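Local coordinates for protein putative aspartate aminotransferase (Thermus thermophilus, PDB 1IUG) that probably transfers amino groups between amino acids such as aspartate and 2-oxo acids, using pyridoxal 5'-phosphate held as a Schiff base on a lysine, at residues Pro282-Phe287 against Val320-Leu325; Leu4-Pro9 against Val308-Gln313; Leu25-Glu30 against Ala228-Ile233. One frame throughout, in Å; residues are numbered along the deposited sequence.

Contact 1 of 3, residues Pro282-Phe287 against Val320-Leu325; sequences PAVAAF and VFRLSL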
ATOM      1  N   PRO A 282     -10.059  14.805 -19.767  1.00 28.16           N
ATOM      2  CA  PRO A 282      -8.839  15.619 -19.797  1.00 27.22           C
ATOM      3  C   PRO A 282      -7.599  14.864 -19.296  1.00 26.35           C
ATOM      4  O   PRO A 282      -6.494  15.396 -19.330  1.00 26.55           O
ATOM      5  CB  PRO A 282      -9.172  16.778 -18.847  1.00 27.85           C
ATOM      6  CG  PRO A 282     -10.684  16.730 -18.691  1.00 28.61           C
ATOM      7  CD  PRO A 282     -10.974  15.270 -18.711  1.00 28.20           C
ATOM      8  N   ALA A 283      -7.788  13.629 -18.838  1.00 25.54           N
ATOM      9  CA  ALA A 283      -6.694  12.823 -18.293  1.00 24.67           C
ATOM     10  C   ALA A 283      -5.741  12.192 -19.299  1.00 25.13           C
ATOM     11  O   ALA A 283      -4.586  11.917 -18.967  1.00 24.54           O
ATOM     12  CB  ALA A 283      -7.258  11.737 -17.382  1.00 22.24           C
ATOM     13  N   VAL A 284      -6.210  11.959 -20.518  1.00 25.38           N
ATOM     14  CA  VAL A 284      -5.375  11.313 -21.525  1.00 26.06           C
ATOM     15  C   VAL A 284      -5.926  11.518 -22.932  1.00 28.27           C
ATOM     16  O   VAL A 284      -7.115  11.789 -23.106  1.00 29.02           O
ATOM     17  CB  VAL A 284      -5.277   9.781 -21.215  1.00 26.79           C
ATOM     18  CG1 VAL A 284      -6.664   9.159 -21.187  1.00 27.85           C
ATOM     19  CG2 VAL A 284      -4.381   9.060 -22.217  1.00 26.18           C
ATOM     20  N   ALA A 285      -5.037  11.467 -23.923  1.00 30.10           N
ATOM     21  CA  ALA A 285      -5.413  11.599 -25.330  1.00 29.95           C
ATOM     22  C   ALA A 285      -5.143  10.248 -25.993  1.00 32.05           C
ATOM     23  O   ALA A 285      -3.995   9.794 -26.059  1.00 32.96           O
ATOM     24  CB  ALA A 285      -4.599  12.699 -26.006  1.00 28.63           C
ATOM     25  N   ALA A 286      -6.209   9.588 -26.438  1.00 33.07           N
ATOM     26  CA  ALA A 286      -6.092   8.280 -27.075  1.00 33.41           C
ATOM     27  C   ALA A 286      -6.301   8.365 -28.582  1.00 34.22           C
ATOM     28  O   ALA A 286      -7.256   8.986 -29.051  1.00 33.63           O
ATOM     29  CB  ALA A 286      -7.083   7.305 -26.451  1.00 34.09           C
ATOM     30  N   PHE A 287      -5.405   7.725 -29.332  1.00 33.80           N
ATOM     31  CA  PHE A 287      -5.471   7.733 -30.791  1.00 33.09           C
ATOM     32  C   PHE A 287      -5.409   6.347 -31.412  1.00 33.76           C
ATOM     33  O   PHE A 287      -4.736   5.452 -30.897  1.00 32.07           O
ATOM     34  CB  PHE A 287      -4.307   8.538 -31.381  1.00 32.56           C
ATOM     35  CG  PHE A 287      -4.298   9.984 -30.992  1.00 33.39           C
ATOM     36  CD1 PHE A 287      -3.387  10.454 -30.051  1.00 33.20           C
ATOM     37  CD2 PHE A 287      -5.180  10.880 -31.580  1.00 32.87           C
ATOM     38  CE1 PHE A 287      -3.355  11.801 -29.701  1.00 35.91           C
ATOM     39  CE2 PHE A 287      -5.158  12.229 -31.240  1.00 35.75           C
ATOM     40  CZ  PHE A 287      -4.243  12.693 -30.296  1.00 35.92           C
ATOM     41  N   VAL A 320      -3.934   1.072 -30.683  1.00 43.43           N
ATOM     42  CA  VAL A 320      -3.867   2.488 -30.298  1.00 42.20           C
ATOM     43  C   VAL A 320      -2.652   2.889 -29.453  1.00 40.78           C
ATOM     44  O   VAL A 320      -1.858   2.042 -29.040  1.00 41.31           O
ATOM     45  CB  VAL A 320      -5.129   2.904 -29.478  1.00 42.63           C
ATOM     46  CG1 VAL A 320      -6.414   2.595 -30.238  1.00 42.78           C
ATOM     47  CG2 VAL A 320      -5.130   2.216 -28.117  1.00 42.85           C
ATOM     48  N   PHE A 321      -2.518   4.196 -29.222  1.00 38.72           N
ATOM     49  CA  PHE A 321      -1.446   4.730 -28.391  1.00 36.23           C
ATOM     50  C   PHE A 321      -1.986   5.856 -27.543  1.00 35.41           C
ATOM     51  O   PHE A 321      -2.990   6.470 -27.915  1.00 34.22           O
ATOM     52  CB  PHE A 321      -0.231   5.160 -29.199  1.00 33.74           C
ATOM     53  CG  PHE A 321      -0.364   6.411 -29.997  1.00 33.66           C
ATOM     54  CD1 PHE A 321       0.166   7.613 -29.547  1.00 32.69           C
ATOM     55  CD2 PHE A 321      -0.970   6.374 -31.248  1.00 34.48           C
ATOM     56  CE1 PHE A 321       0.101   8.760 -30.330  1.00 34.32           C
ATOM     57  CE2 PHE A 321      -1.041   7.515 -32.041  1.00 34.36           C
ATOM     58  CZ  PHE A 321      -0.503   8.710 -31.581  1.00 35.22           C
ATOM     59  N   ARG A 322      -1.361   6.159 -26.412  1.00 34.13           N
ATOM     60  CA  ARG A 322      -1.875   7.207 -25.569  1.00 33.34           C
ATOM     61  C   ARG A 322      -0.826   8.083 -25.010  1.00 31.94           C
ATOM     62  O   ARG A 322       0.290   7.695 -24.683  1.00 30.49           O
ATOM     63  CB  ARG A 322      -2.739   6.634 -24.460  1.00 32.73           C
ATOM     64  CG  ARG A 322      -4.002   5.977 -25.003  1.00 34.50           C
ATOM     65  CD  ARG A 322      -4.739   5.243 -23.916  1.00 36.66           C
ATOM     66  NE  ARG A 322      -3.992   4.062 -23.521  1.00 36.85           N
ATOM     67  CZ  ARG A 322      -3.843   3.667 -22.248  1.00 35.53           C
ATOM     68  NH1 ARG A 322      -4.408   4.357 -21.273  1.00 34.77           N
ATOM     69  NH2 ARG A 322      -3.124   2.587 -21.982  1.00 36.09           N
ATOM     70  N   LEU A 323      -1.267   9.307 -24.948  1.00 32.14           N
ATOM     71  CA  LEU A 323      -0.479  10.419 -24.518  1.00 32.48           C
ATOM     72  C   LEU A 323      -1.145  11.135 -23.383  1.00 32.64           C
ATOM     73  O   LEU A 323      -2.361  11.301 -23.362  1.00 34.10           O
ATOM     74  CB  LEU A 323      -0.238  11.384 -25.679  1.00 35.09           C
ATOM     75  CG  LEU A 323       0.601  10.871 -26.856  1.00 37.61           C
ATOM     76  CD1 LEU A 323       0.664  11.920 -27.959  1.00 39.10           C
ATOM     77  CD2 LEU A 323       2.000  10.482 -26.407  1.00 39.00           C
ATOM     78  N   SER A 324      -0.358  11.568 -22.399  1.00 30.45           N
ATOM     79  CA  SER A 324      -0.919  12.294 -21.262  1.00 27.98           C
ATOM     80  C   SER A 324      -0.008  13.337 -20.617  1.00 27.63           C
ATOM     81  O   SER A 324       1.143  13.058 -20.268  1.00 25.67           O
ATOM     82  CB  SER A 324      -1.388  11.308 -20.193  1.00 25.68           C
ATOM     83  OG  SER A 324      -1.992  11.986 -19.105  1.00 26.03           O
ATOM     84  N   LEU A 325      -0.558  14.535 -20.438  1.00 25.87           N
ATOM     85  CA  LEU A 325       0.149  15.643 -19.809  1.00 26.07           C
ATOM     86  C   LEU A 325      -0.430  15.869 -18.416  1.00 26.69           C
ATOM     87  O   LEU A 325      -0.350  16.968 -17.867  1.00 27.61           O
ATOM     88  CB  LEU A 325       0.009  16.913 -20.650  1.00 24.83           C
ATOM     89  CG  LEU A 325       0.910  16.979 -21.883  1.00 27.16           C
ATOM     90  CD1 LEU A 325       0.485  18.101 -22.818  1.00 26.10           C
ATOM     91  CD2 LEU A 325       2.346  17.162 -21.424  1.00 26.29           C
TER
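Strands 285-288 and 320-323 run antiparallel, side by side, in the small mixed sheet of this fold-type I, class V aminotransferase. Four backbone hydrogen bonds join them in two reciprocal pairs. Between Ala285 and Leu323, the bond from Ala285 N to Leu323 O is 2.7 Å and almost straight, arriving nearly along the C=O axis; the return from Leu323 N reaches Ala285 O in the carbonyl plane. Phe287 and Phe321 repeat the exchange, and the bond from Phe321 N to Phe287 O is the most bent of the four, at 157°. Ala286 and Arg322 form the non-hydrogen-bonded pair between them.

The apolar contacts fall on both sides of the sheet. On the side of Ala285, Phe287, Phe321 and Leu323, the two phenylalanine rings cross obliquely, planes 32° apart and centroids 5.4 Å apart. Phe321 takes the crowded position at chi1 (73°), with CG between the backbone N and the carbonyl carbon, and this brings CE2 within 3.5 Å of Phe287 CB. Helices 331-348 and 295-303 pack on Phe321 and Leu323, while helix 250-270 packs on Ala285.

The other side carries Ala286 and Arg322, the predicted substrate-binding residue. Arg322 CG lies 3.7 Å from Ala286 CB, so the small alanine lets the aliphatic stem pass before the chain bends at chi3. The Arg322 guanidinium is held from outside this strand pair: NH2 donates to Gly311 O, and NH1 makes a weak bond to Thr132 O.

Past the strand ends, a side chain extends the ladder: Ser324, with OG anti to its backbone N, donates from OG to Ala283 O over 2.6 Å, in the plane of that carbonyl.

Contact 2 of 3, residues Leu4-Pro9 against Val308-Gln313; sequences LLTPGP and VIAGGQ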
ATOM      1  N   LEU A   4       7.907  11.839 -19.121  1.00 32.31           N
ATOM      2  CA  LEU A   4       6.938  10.804 -18.799  1.00 31.50           C
ATOM      3  C   LEU A   4       5.579  11.288 -19.294  1.00 29.09           C
ATOM      4  O   LEU A   4       5.037  12.271 -18.789  1.00 28.06           O
ATOM      5  CB  LEU A   4       6.910  10.549 -17.292  1.00 34.41           C
ATOM      6  CG  LEU A   4       5.918   9.479 -16.842  1.00 36.80           C
ATOM      7  CD1 LEU A   4       6.209   8.174 -17.571  1.00 42.16           C
ATOM      8  CD2 LEU A   4       6.023   9.282 -15.344  1.00 42.44           C
ATOM      9  N   LEU A   5       5.043  10.608 -20.300  1.00 27.46           N
ATOM     10  CA  LEU A   5       3.760  10.995 -20.880  1.00 27.38           C
ATOM     11  C   LEU A   5       2.677   9.933 -20.716  1.00 27.02           C
ATOM     12  O   LEU A   5       1.727   9.880 -21.495  1.00 29.29           O
ATOM     13  CB  LEU A   5       3.946  11.349 -22.362  1.00 26.43           C
ATOM     14  CG  LEU A   5       4.975  12.451 -22.658  1.00 28.14           C
ATOM     15  CD1 LEU A   5       5.206  12.577 -24.162  1.00 28.26           C
ATOM     16  CD2 LEU A   5       4.520  13.784 -22.059  1.00 26.59           C
ATOM     17  N   THR A   6       2.822   9.098 -19.694  1.00 27.29           N
ATOM     18  CA  THR A   6       1.863   8.034 -19.413  1.00 28.17           C
ATOM     19  C   THR A   6       0.810   8.515 -18.422  1.00 27.80           C
ATOM     20  O   THR A   6       1.089   9.346 -17.558  1.00 26.96           O
ATOM     21  CB  THR A   6       2.555   6.795 -18.817  1.00 29.21           C
ATOM     22  OG1 THR A   6       3.369   7.191 -17.708  1.00 29.94           O
ATOM     23  CG2 THR A   6       3.420   6.092 -19.866  1.00 29.92           C
ATOM     24  N   PRO A   7      -0.423   8.002 -18.541  1.00 27.92           N
ATOM     25  CA  PRO A   7      -1.519   8.388 -17.646  1.00 28.02           C
ATOM     26  C   PRO A   7      -1.426   7.700 -16.281  1.00 27.91           C
ATOM     27  O   PRO A   7      -2.417   7.170 -15.774  1.00 27.35           O
ATOM     28  CB  PRO A   7      -2.752   7.943 -18.425  1.00 26.95           C
ATOM     29  CG  PRO A   7      -2.274   6.706 -19.098  1.00 28.59           C
ATOM     30  CD  PRO A   7      -0.910   7.109 -19.608  1.00 29.14           C
ATOM     31  N   GLY A   8      -0.234   7.734 -15.688  1.00 27.13           N
ATOM     32  CA  GLY A   8      -0.023   7.110 -14.394  1.00 26.30           C
ATOM     33  C   GLY A   8       0.941   5.936 -14.445  1.00 27.29           C
ATOM     34  O   GLY A   8       0.709   4.984 -15.199  1.00 27.77           O
ATOM     35  N   PRO A   9       2.077   6.007 -13.721  1.00 27.42           N
ATOM     36  CA  PRO A   9       2.495   7.131 -12.875  1.00 26.04           C
ATOM     37  C   PRO A   9       2.775   8.377 -13.711  1.00 26.57           C
ATOM     38  O   PRO A   9       2.884   8.308 -14.942  1.00 25.29           O
ATOM     39  CB  PRO A   9       3.776   6.604 -12.226  1.00 27.34           C
ATOM     40  CG  PRO A   9       3.517   5.133 -12.131  1.00 27.57           C
ATOM     41  CD  PRO A   9       2.958   4.847 -13.497  1.00 27.30           C
ATOM     42  N   VAL A 308       8.233   8.585 -22.702  1.00 34.14           N
ATOM     43  CA  VAL A 308       7.605   7.294 -22.439  1.00 33.61           C
ATOM     44  C   VAL A 308       6.108   7.448 -22.663  1.00 32.89           C
ATOM     45  O   VAL A 308       5.471   8.334 -22.077  1.00 30.60           O
ATOM     46  CB  VAL A 308       7.846   6.815 -20.984  1.00 34.35           C
ATOM     47  CG1 VAL A 308       7.240   5.432 -20.782  1.00 33.41           C
ATOM     48  CG2 VAL A 308       9.342   6.793 -20.668  1.00 34.84           C
ATOM     49  N   ILE A 309       5.560   6.595 -23.524  1.00 32.04           N
ATOM     50  CA  ILE A 309       4.138   6.615 -23.848  1.00 31.00           C
ATOM     51  C   ILE A 309       3.488   5.280 -23.490  1.00 32.42           C
ATOM     52  O   ILE A 309       4.169   4.339 -23.080  1.00 33.18           O
ATOM     53  CB  ILE A 309       3.909   6.903 -25.350  1.00 30.95           C
ATOM     54  CG1 ILE A 309       4.421   5.735 -26.203  1.00 28.08           C
ATOM     55  CG2 ILE A 309       4.615   8.204 -25.744  1.00 27.64           C
ATOM     56  CD1 ILE A 309       4.018   5.815 -27.654  1.00 28.49           C
ATOM     57  N   ALA A 310       2.169   5.197 -23.638  1.00 32.73           N
ATOM     58  CA  ALA A 310       1.456   3.967 -23.325  1.00 33.47           C
ATOM     59  C   ALA A 310       0.690   3.434 -24.529  1.00 33.80           C
ATOM     60  O   ALA A 310       0.395   4.173 -25.469  1.00 31.21           O
ATOM     61  CB  ALA A 310       0.513   4.189 -22.146  1.00 33.94           C
ATOM     62  N   GLY A 311       0.383   2.141 -24.499  1.00 35.85           N
ATOM     63  CA  GLY A 311      -0.344   1.525 -25.593  1.00 37.58           C
ATOM     64  C   GLY A 311      -1.753   1.126 -25.207  1.00 39.40           C
ATOM     65  O   GLY A 311      -2.266   1.550 -24.172  1.00 38.98           O
ATOM     66  N   GLY A 312      -2.370   0.294 -26.041  1.00 40.91           N
ATOM     67  CA  GLY A 312      -3.722  -0.164 -25.781  1.00 42.09           C
ATOM     68  C   GLY A 312      -3.793  -1.424 -24.942  1.00 43.15           C
ATOM     69  O   GLY A 312      -2.810  -2.151 -24.810  1.00 43.02           O
ATOM     70  N   GLN A 313      -4.972  -1.676 -24.381  1.00 45.15           N
ATOM     71  CA  GLN A 313      -5.223  -2.845 -23.541  1.00 47.39           C
ATOM     72  C   GLN A 313      -6.481  -3.545 -24.052  1.00 47.77           C
ATOM     73  O   GLN A 313      -7.340  -2.911 -24.674  1.00 47.46           O
ATOM     74  CB  GLN A 313      -5.419  -2.411 -22.082  1.00 49.10           C
ATOM     75  CG  GLN A 313      -4.232  -1.649 -21.479  1.00 52.79           C
ATOM     76  CD  GLN A 313      -4.642  -0.331 -20.832  1.00 55.12           C
ATOM     77  OE1 GLN A 313      -4.431  -0.117 -19.636  1.00 56.35           O
ATOM     78  NE2 GLN A 313      -5.226   0.562 -21.626  1.00 54.90           N
TER
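A single backbone hydrogen bond ties Leu4-Pro9, near the start of the chain, to Val308-Gln313: Leu5 N donates to Val308 O at 2.9 Å. It is bent, with 144° at the hydrogen, though it meets the oxygen in the carbonyl plane. Leu4 and Val308 form a parallel bridge here, and their side chains cross obliquely on the same side of the sheet. With CG anti to the backbone N, Leu4 reaches over so that CD1 comes to 4.0 Å from Val308 CB. Leu5 CB meanwhile rests 3.4 Å from Val308 O.

Thr6 carries the packing onward. Its methyl CG2 faces the other segment, touching Val308 CG1 and lying 3.7 Å from Ile309 C. Beyond it, Pro7 CD meets Ala310 CB at 4.1 Å.

What sets the threonine is the turn that follows. Thr6 OG1, in the crowded position between the backbone N and the carbonyl carbon (chi1 51°), donates to Pro9 O at 3.0 Å, nearly along the C=O axis. That leaves CG2 beside the backbone N, turned to the partner. Pro7 sits at the centre of an inverse gamma turn, closed by a weak bond from Gly8 N to Thr6 O, and the peptide before Pro9 is cis. Gly8 adopts backbone angles at which a side chain would clash with the preceding carbonyl oxygen.

Further out, Pro7 and Ala310 both touch Arg322, the predicted substrate-binding residue, and His26 of the second subunit packs on Leu4 and Thr6. Strand 3-4 is an outermost strand of its sheet within this chain, parallel to strand 307-311, which on its other flank pairs with strand 320-323, while Ile309 packs against helix 295-303.

Contact 3 of 3, residues Leu25-Glu30 against Ala228-Ile233; sequences LHHRTE and AWTPAI. With PO4 (phosphate ion), chain D.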
ATOM      1  N   LEU A  25       9.039  10.405   9.933  1.00 41.11           N
ATOM      2  CA  LEU A  25       8.207  10.782  11.073  1.00 43.20           C
ATOM      3  C   LEU A  25       7.475   9.554  11.602  1.00 43.01           C
ATOM      4  O   LEU A  25       7.107   8.663  10.832  1.00 42.25           O
ATOM      5  CB  LEU A  25       7.157  11.823  10.664  1.00 44.76           C
ATOM      6  CG  LEU A  25       7.564  13.271  10.384  1.00 47.25           C
ATOM      7  CD1 LEU A  25       6.320  14.066  10.012  1.00 47.70           C
ATOM      8  CD2 LEU A  25       8.238  13.888  11.609  1.00 47.21           C
ATOM      9  N   HIS A  26       7.281   9.496  12.917  1.00 43.30           N
ATOM     10  CA  HIS A  26       6.549   8.384  13.510  1.00 43.51           C
ATOM     11  C   HIS A  26       5.075   8.753  13.371  1.00 43.64           C
ATOM     12  O   HIS A  26       4.678   9.869  13.707  1.00 42.80           O
ATOM     13  CB  HIS A  26       6.915   8.190  14.983  1.00 43.97           C
ATOM     14  CG  HIS A  26       6.345   6.941  15.577  1.00 45.56           C
ATOM     15  ND1 HIS A  26       5.121   6.908  16.208  1.00 45.66           N
ATOM     16  CD2 HIS A  26       6.815   5.673  15.604  1.00 46.52           C
ATOM     17  CE1 HIS A  26       4.862   5.673  16.599  1.00 46.03           C
ATOM     18  NE2 HIS A  26       5.875   4.904  16.244  1.00 47.45           N
ATOM     19  N   HIS A  27       4.275   7.818  12.867  1.00 44.17           N
ATOM     20  CA  HIS A  27       2.848   8.040  12.635  1.00 43.82           C
ATOM     21  C   HIS A  27       1.970   8.327  13.858  1.00 44.24           C
ATOM     22  O   HIS A  27       0.817   8.736  13.705  1.00 42.75           O
ATOM     23  CB  HIS A  27       2.264   6.872  11.840  1.00 43.53           C
ATOM     24  CG  HIS A  27       2.352   5.556  12.547  1.00 44.53           C
ATOM     25  ND1 HIS A  27       3.538   5.048  13.031  1.00 44.87           N
ATOM     26  CD2 HIS A  27       1.398   4.643  12.850  1.00 44.84           C
ATOM     27  CE1 HIS A  27       3.312   3.877  13.601  1.00 45.42           C
ATOM     28  NE2 HIS A  27       2.022   3.609  13.503  1.00 46.15           N
ATOM     29  N   ARG A  28       2.501   8.107  15.061  1.00 45.24           N
ATOM     30  CA  ARG A  28       1.745   8.355  16.289  1.00 47.75           C
ATOM     31  C   ARG A  28       2.118   9.667  16.987  1.00 47.40           C
ATOM     32  O   ARG A  28       1.543  10.013  18.021  1.00 47.48           O
ATOM     33  CB  ARG A  28       1.882   7.182  17.267  1.00 50.39           C
ATOM     34  CG  ARG A  28       1.204   5.898  16.808  1.00 55.11           C
ATOM     35  CD  ARG A  28      -0.291   6.094  16.611  1.00 58.91           C
ATOM     36  NE  ARG A  28      -0.748   5.589  15.316  1.00 62.68           N
ATOM     37  CZ  ARG A  28      -1.438   4.464  15.145  1.00 64.02           C
ATOM     38  NH1 ARG A  28      -1.760   3.714  16.190  1.00 65.34           N
ATOM     39  NH2 ARG A  28      -1.804   4.087  13.926  1.00 63.49           N
ATOM     40  N   THR A  29       3.090  10.387  16.436  1.00 46.99           N
ATOM     41  CA  THR A  29       3.496  11.659  17.020  1.00 46.55           C
ATOM     42  C   THR A  29       2.418  12.691  16.673  1.00 45.83           C
ATOM     43  O   THR A  29       1.696  12.524  15.689  1.00 45.09           O
ATOM     44  CB  THR A  29       4.881  12.108  16.491  1.00 47.23           C
ATOM     45  OG1 THR A  29       5.362  13.207  17.275  1.00 51.80           O
ATOM     46  CG2 THR A  29       4.801  12.531  15.035  1.00 45.03           C
ATOM     47  N   GLU A  30       2.288  13.733  17.492  1.00 44.67           N
ATOM     48  CA  GLU A  30       1.280  14.766  17.255  1.00 44.64           C
ATOM     49  C   GLU A  30       1.448  15.464  15.902  1.00 42.87           C
ATOM     50  O   GLU A  30       0.466  15.893  15.292  1.00 41.75           O
ATOM     51  CB  GLU A  30       1.286  15.796  18.389  1.00 46.57           C
ATOM     52  CG  GLU A  30       0.105  16.762  18.356  1.00 48.89           C
ATOM     53  CD  GLU A  30      -1.248  16.047  18.346  1.00 52.23           C
ATOM     54  OE1 GLU A  30      -1.475  15.163  19.203  1.00 53.55           O
ATOM     55  OE2 GLU A  30      -2.089  16.373  17.481  1.00 53.65           O
ATOM     56  N   ALA A 228      -5.688   2.474  10.933  1.00 27.01           N
ATOM     57  CA  ALA A 228      -5.726   1.133  11.504  1.00 25.59           C
ATOM     58  C   ALA A 228      -4.325   0.545  11.649  1.00 24.90           C
ATOM     59  O   ALA A 228      -3.977   0.022  12.705  1.00 26.33           O
ATOM     60  CB  ALA A 228      -6.598   0.224  10.656  1.00 23.74           C
ATOM     61  N   TRP A 229      -3.517   0.665  10.598  1.00 23.52           N
ATOM     62  CA  TRP A 229      -2.150   0.136  10.596  1.00 23.88           C
ATOM     63  C   TRP A 229      -1.186   1.285  10.300  1.00 24.99           C
ATOM     64  O   TRP A 229      -1.597   2.445  10.277  1.00 27.31           O
ATOM     65  CB  TRP A 229      -2.009  -0.954   9.521  1.00 22.91           C
ATOM     66  CG  TRP A 229      -3.312  -1.617   9.160  1.00 24.03           C
ATOM     67  CD1 TRP A 229      -4.005  -1.480   7.987  1.00 22.17           C
ATOM     68  CD2 TRP A 229      -4.104  -2.469   9.997  1.00 24.75           C
ATOM     69  NE1 TRP A 229      -5.180  -2.189   8.047  1.00 23.28           N
ATOM     70  CE2 TRP A 229      -5.266  -2.806   9.267  1.00 23.02           C
ATOM     71  CE3 TRP A 229      -3.943  -2.982  11.294  1.00 25.39           C
ATOM     72  CZ2 TRP A 229      -6.268  -3.634   9.793  1.00 24.68           C
ATOM     73  CZ3 TRP A 229      -4.939  -3.805  11.816  1.00 24.74           C
ATOM     74  CH2 TRP A 229      -6.086  -4.121  11.064  1.00 25.68           C
ATOM     75  N   THR A 230       0.090   0.979  10.082  1.00 23.83           N
ATOM     76  CA  THR A 230       1.052   2.029   9.777  1.00 23.80           C
ATOM     77  C   THR A 230       0.764   2.553   8.378  1.00 23.85           C
ATOM     78  O   THR A 230       0.678   1.782   7.419  1.00 23.07           O
ATOM     79  CB  THR A 230       2.499   1.524   9.838  1.00 24.64           C
ATOM     80  OG1 THR A 230       2.721   0.874  11.092  1.00 25.31           O
ATOM     81  CG2 THR A 230       3.476   2.691   9.711  1.00 23.12           C
ATOM     82  N   PRO A 231       0.532   3.867   8.254  1.00 24.68           N
ATOM     83  CA  PRO A 231       0.245   4.454   6.943  1.00 24.35           C
ATOM     84  C   PRO A 231       1.531   4.906   6.258  1.00 24.38           C
ATOM     85  O   PRO A 231       2.553   5.118   6.920  1.00 24.38           O
ATOM     86  CB  PRO A 231      -0.610   5.657   7.313  1.00 24.11           C
ATOM     87  CG  PRO A 231       0.096   6.162   8.552  1.00 25.33           C
ATOM     88  CD  PRO A 231       0.405   4.874   9.327  1.00 23.32           C
ATOM     89  N   ALA A 232       1.487   5.039   4.935  1.00 24.05           N
ATOM     90  CA  ALA A 232       2.649   5.520   4.189  1.00 24.30           C
ATOM     91  C   ALA A 232       2.651   7.039   4.417  1.00 25.13           C
ATOM     92  O   ALA A 232       2.322   7.826   3.524  1.00 25.76           O
ATOM     93  CB  ALA A 232       2.501   5.185   2.707  1.00 22.27           C
ATOM     94  N   ILE A 233       3.004   7.423   5.643  1.00 25.76           N
ATOM     95  CA  ILE A 233       3.031   8.810   6.097  1.00 27.29           C
ATOM     96  C   ILE A 233       3.842   9.772   5.227  1.00 27.93           C
ATOM     97  O   ILE A 233       3.496  10.950   5.117  1.00 27.91           O
ATOM     98  CB  ILE A 233       3.492   8.882   7.586  1.00 29.13           C
ATOM     99  CG1 ILE A 233       3.252  10.279   8.166  1.00 29.76           C
ATOM    100  CG2 ILE A 233       4.949   8.461   7.719  1.00 29.45           C
ATOM    101  CD1 ILE A 233       1.781  10.649   8.276  1.00 31.11           C
TER
HETATM  102  P   PO4 D3694       0.281  -1.026  13.916  1.00 80.53           P
HETATM  103  O1  PO4 D3694       1.135  -1.303  15.164  1.00 80.62           O
HETATM  104  O2  PO4 D3694       0.741  -1.880  12.731  1.00 78.57           O
HETATM  105  O3  PO4 D3694      -1.198  -1.261  14.197  1.00 79.92           O
HETATM  106  O4  PO4 D3694       0.506   0.486  13.546  1.00 79.87           O
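Two irregular loops meet at the dimer interface of this fold-type I aminotransferase: Leu25-Glu30, with a type I beta turn from His26 to Thr29, and Ala228-Ile233, which leads into helix 233-246. The tight part centres on the His27 imidazole. Thr230 CG2 stands over its middle in a CH-pi contact, 4.0 Å from the centroid and only 5° off the ring normal, while Arg28 CG lies over the opposite face. Pro231 closes in obliquely, its CD 3.7 Å from His27 CD2. The crowded chi1 of His27 (62°), with CG between the backbone N and the carbonyl carbon, puts the ring there. An alanine at His27 would probably loosen the join, since the ring sandwiched between Thr230 and Arg28 would be gone along with its contact to Pro231. Thr230 OG1 is hydrogen-bonded to the lysine carrying pyridoxal 5'-phosphate (Lys185) of the second subunit, so this loop reaches that subunit's cofactor site.

The remainder is sparser. Ile233 CG2 reaches just Leu25 O, at 3.8 Å, and no hydrogen bond crosses between the segments. Arg28 bends at chi2 and chi3 and pairs through NE with Glu226. Arg89 of the second subunit binds a phosphate ion, probably from the crystallisation liquor. That phosphate sits at the edge of the imidazole, where His27 NE2 gives its O4 a weak hydrogen bond of 3.5 Å.

How the contacts relate
Contacts 1 and 2 belong to one sheet and touch directly: Arg322 of contact 1 bonds through its backbone N to Ala310 O of contact 2, and Leu323 packs on Ile309. Contact 1 is wholly buried within one chain and rests on a regular antiparallel ladder. Contact 2, mostly buried, has one parallel bridge at the sheet edge and gives way to a proline-containing turn. Contact 3 is only partly buried, about 36 Å from contact 1 centre to centre, and relies on ring and methyl packing between loops. Contacts 2 and 3 both face the second subunit, where His26 and His27 of one chain meet Thr6 and Pro9 of the other.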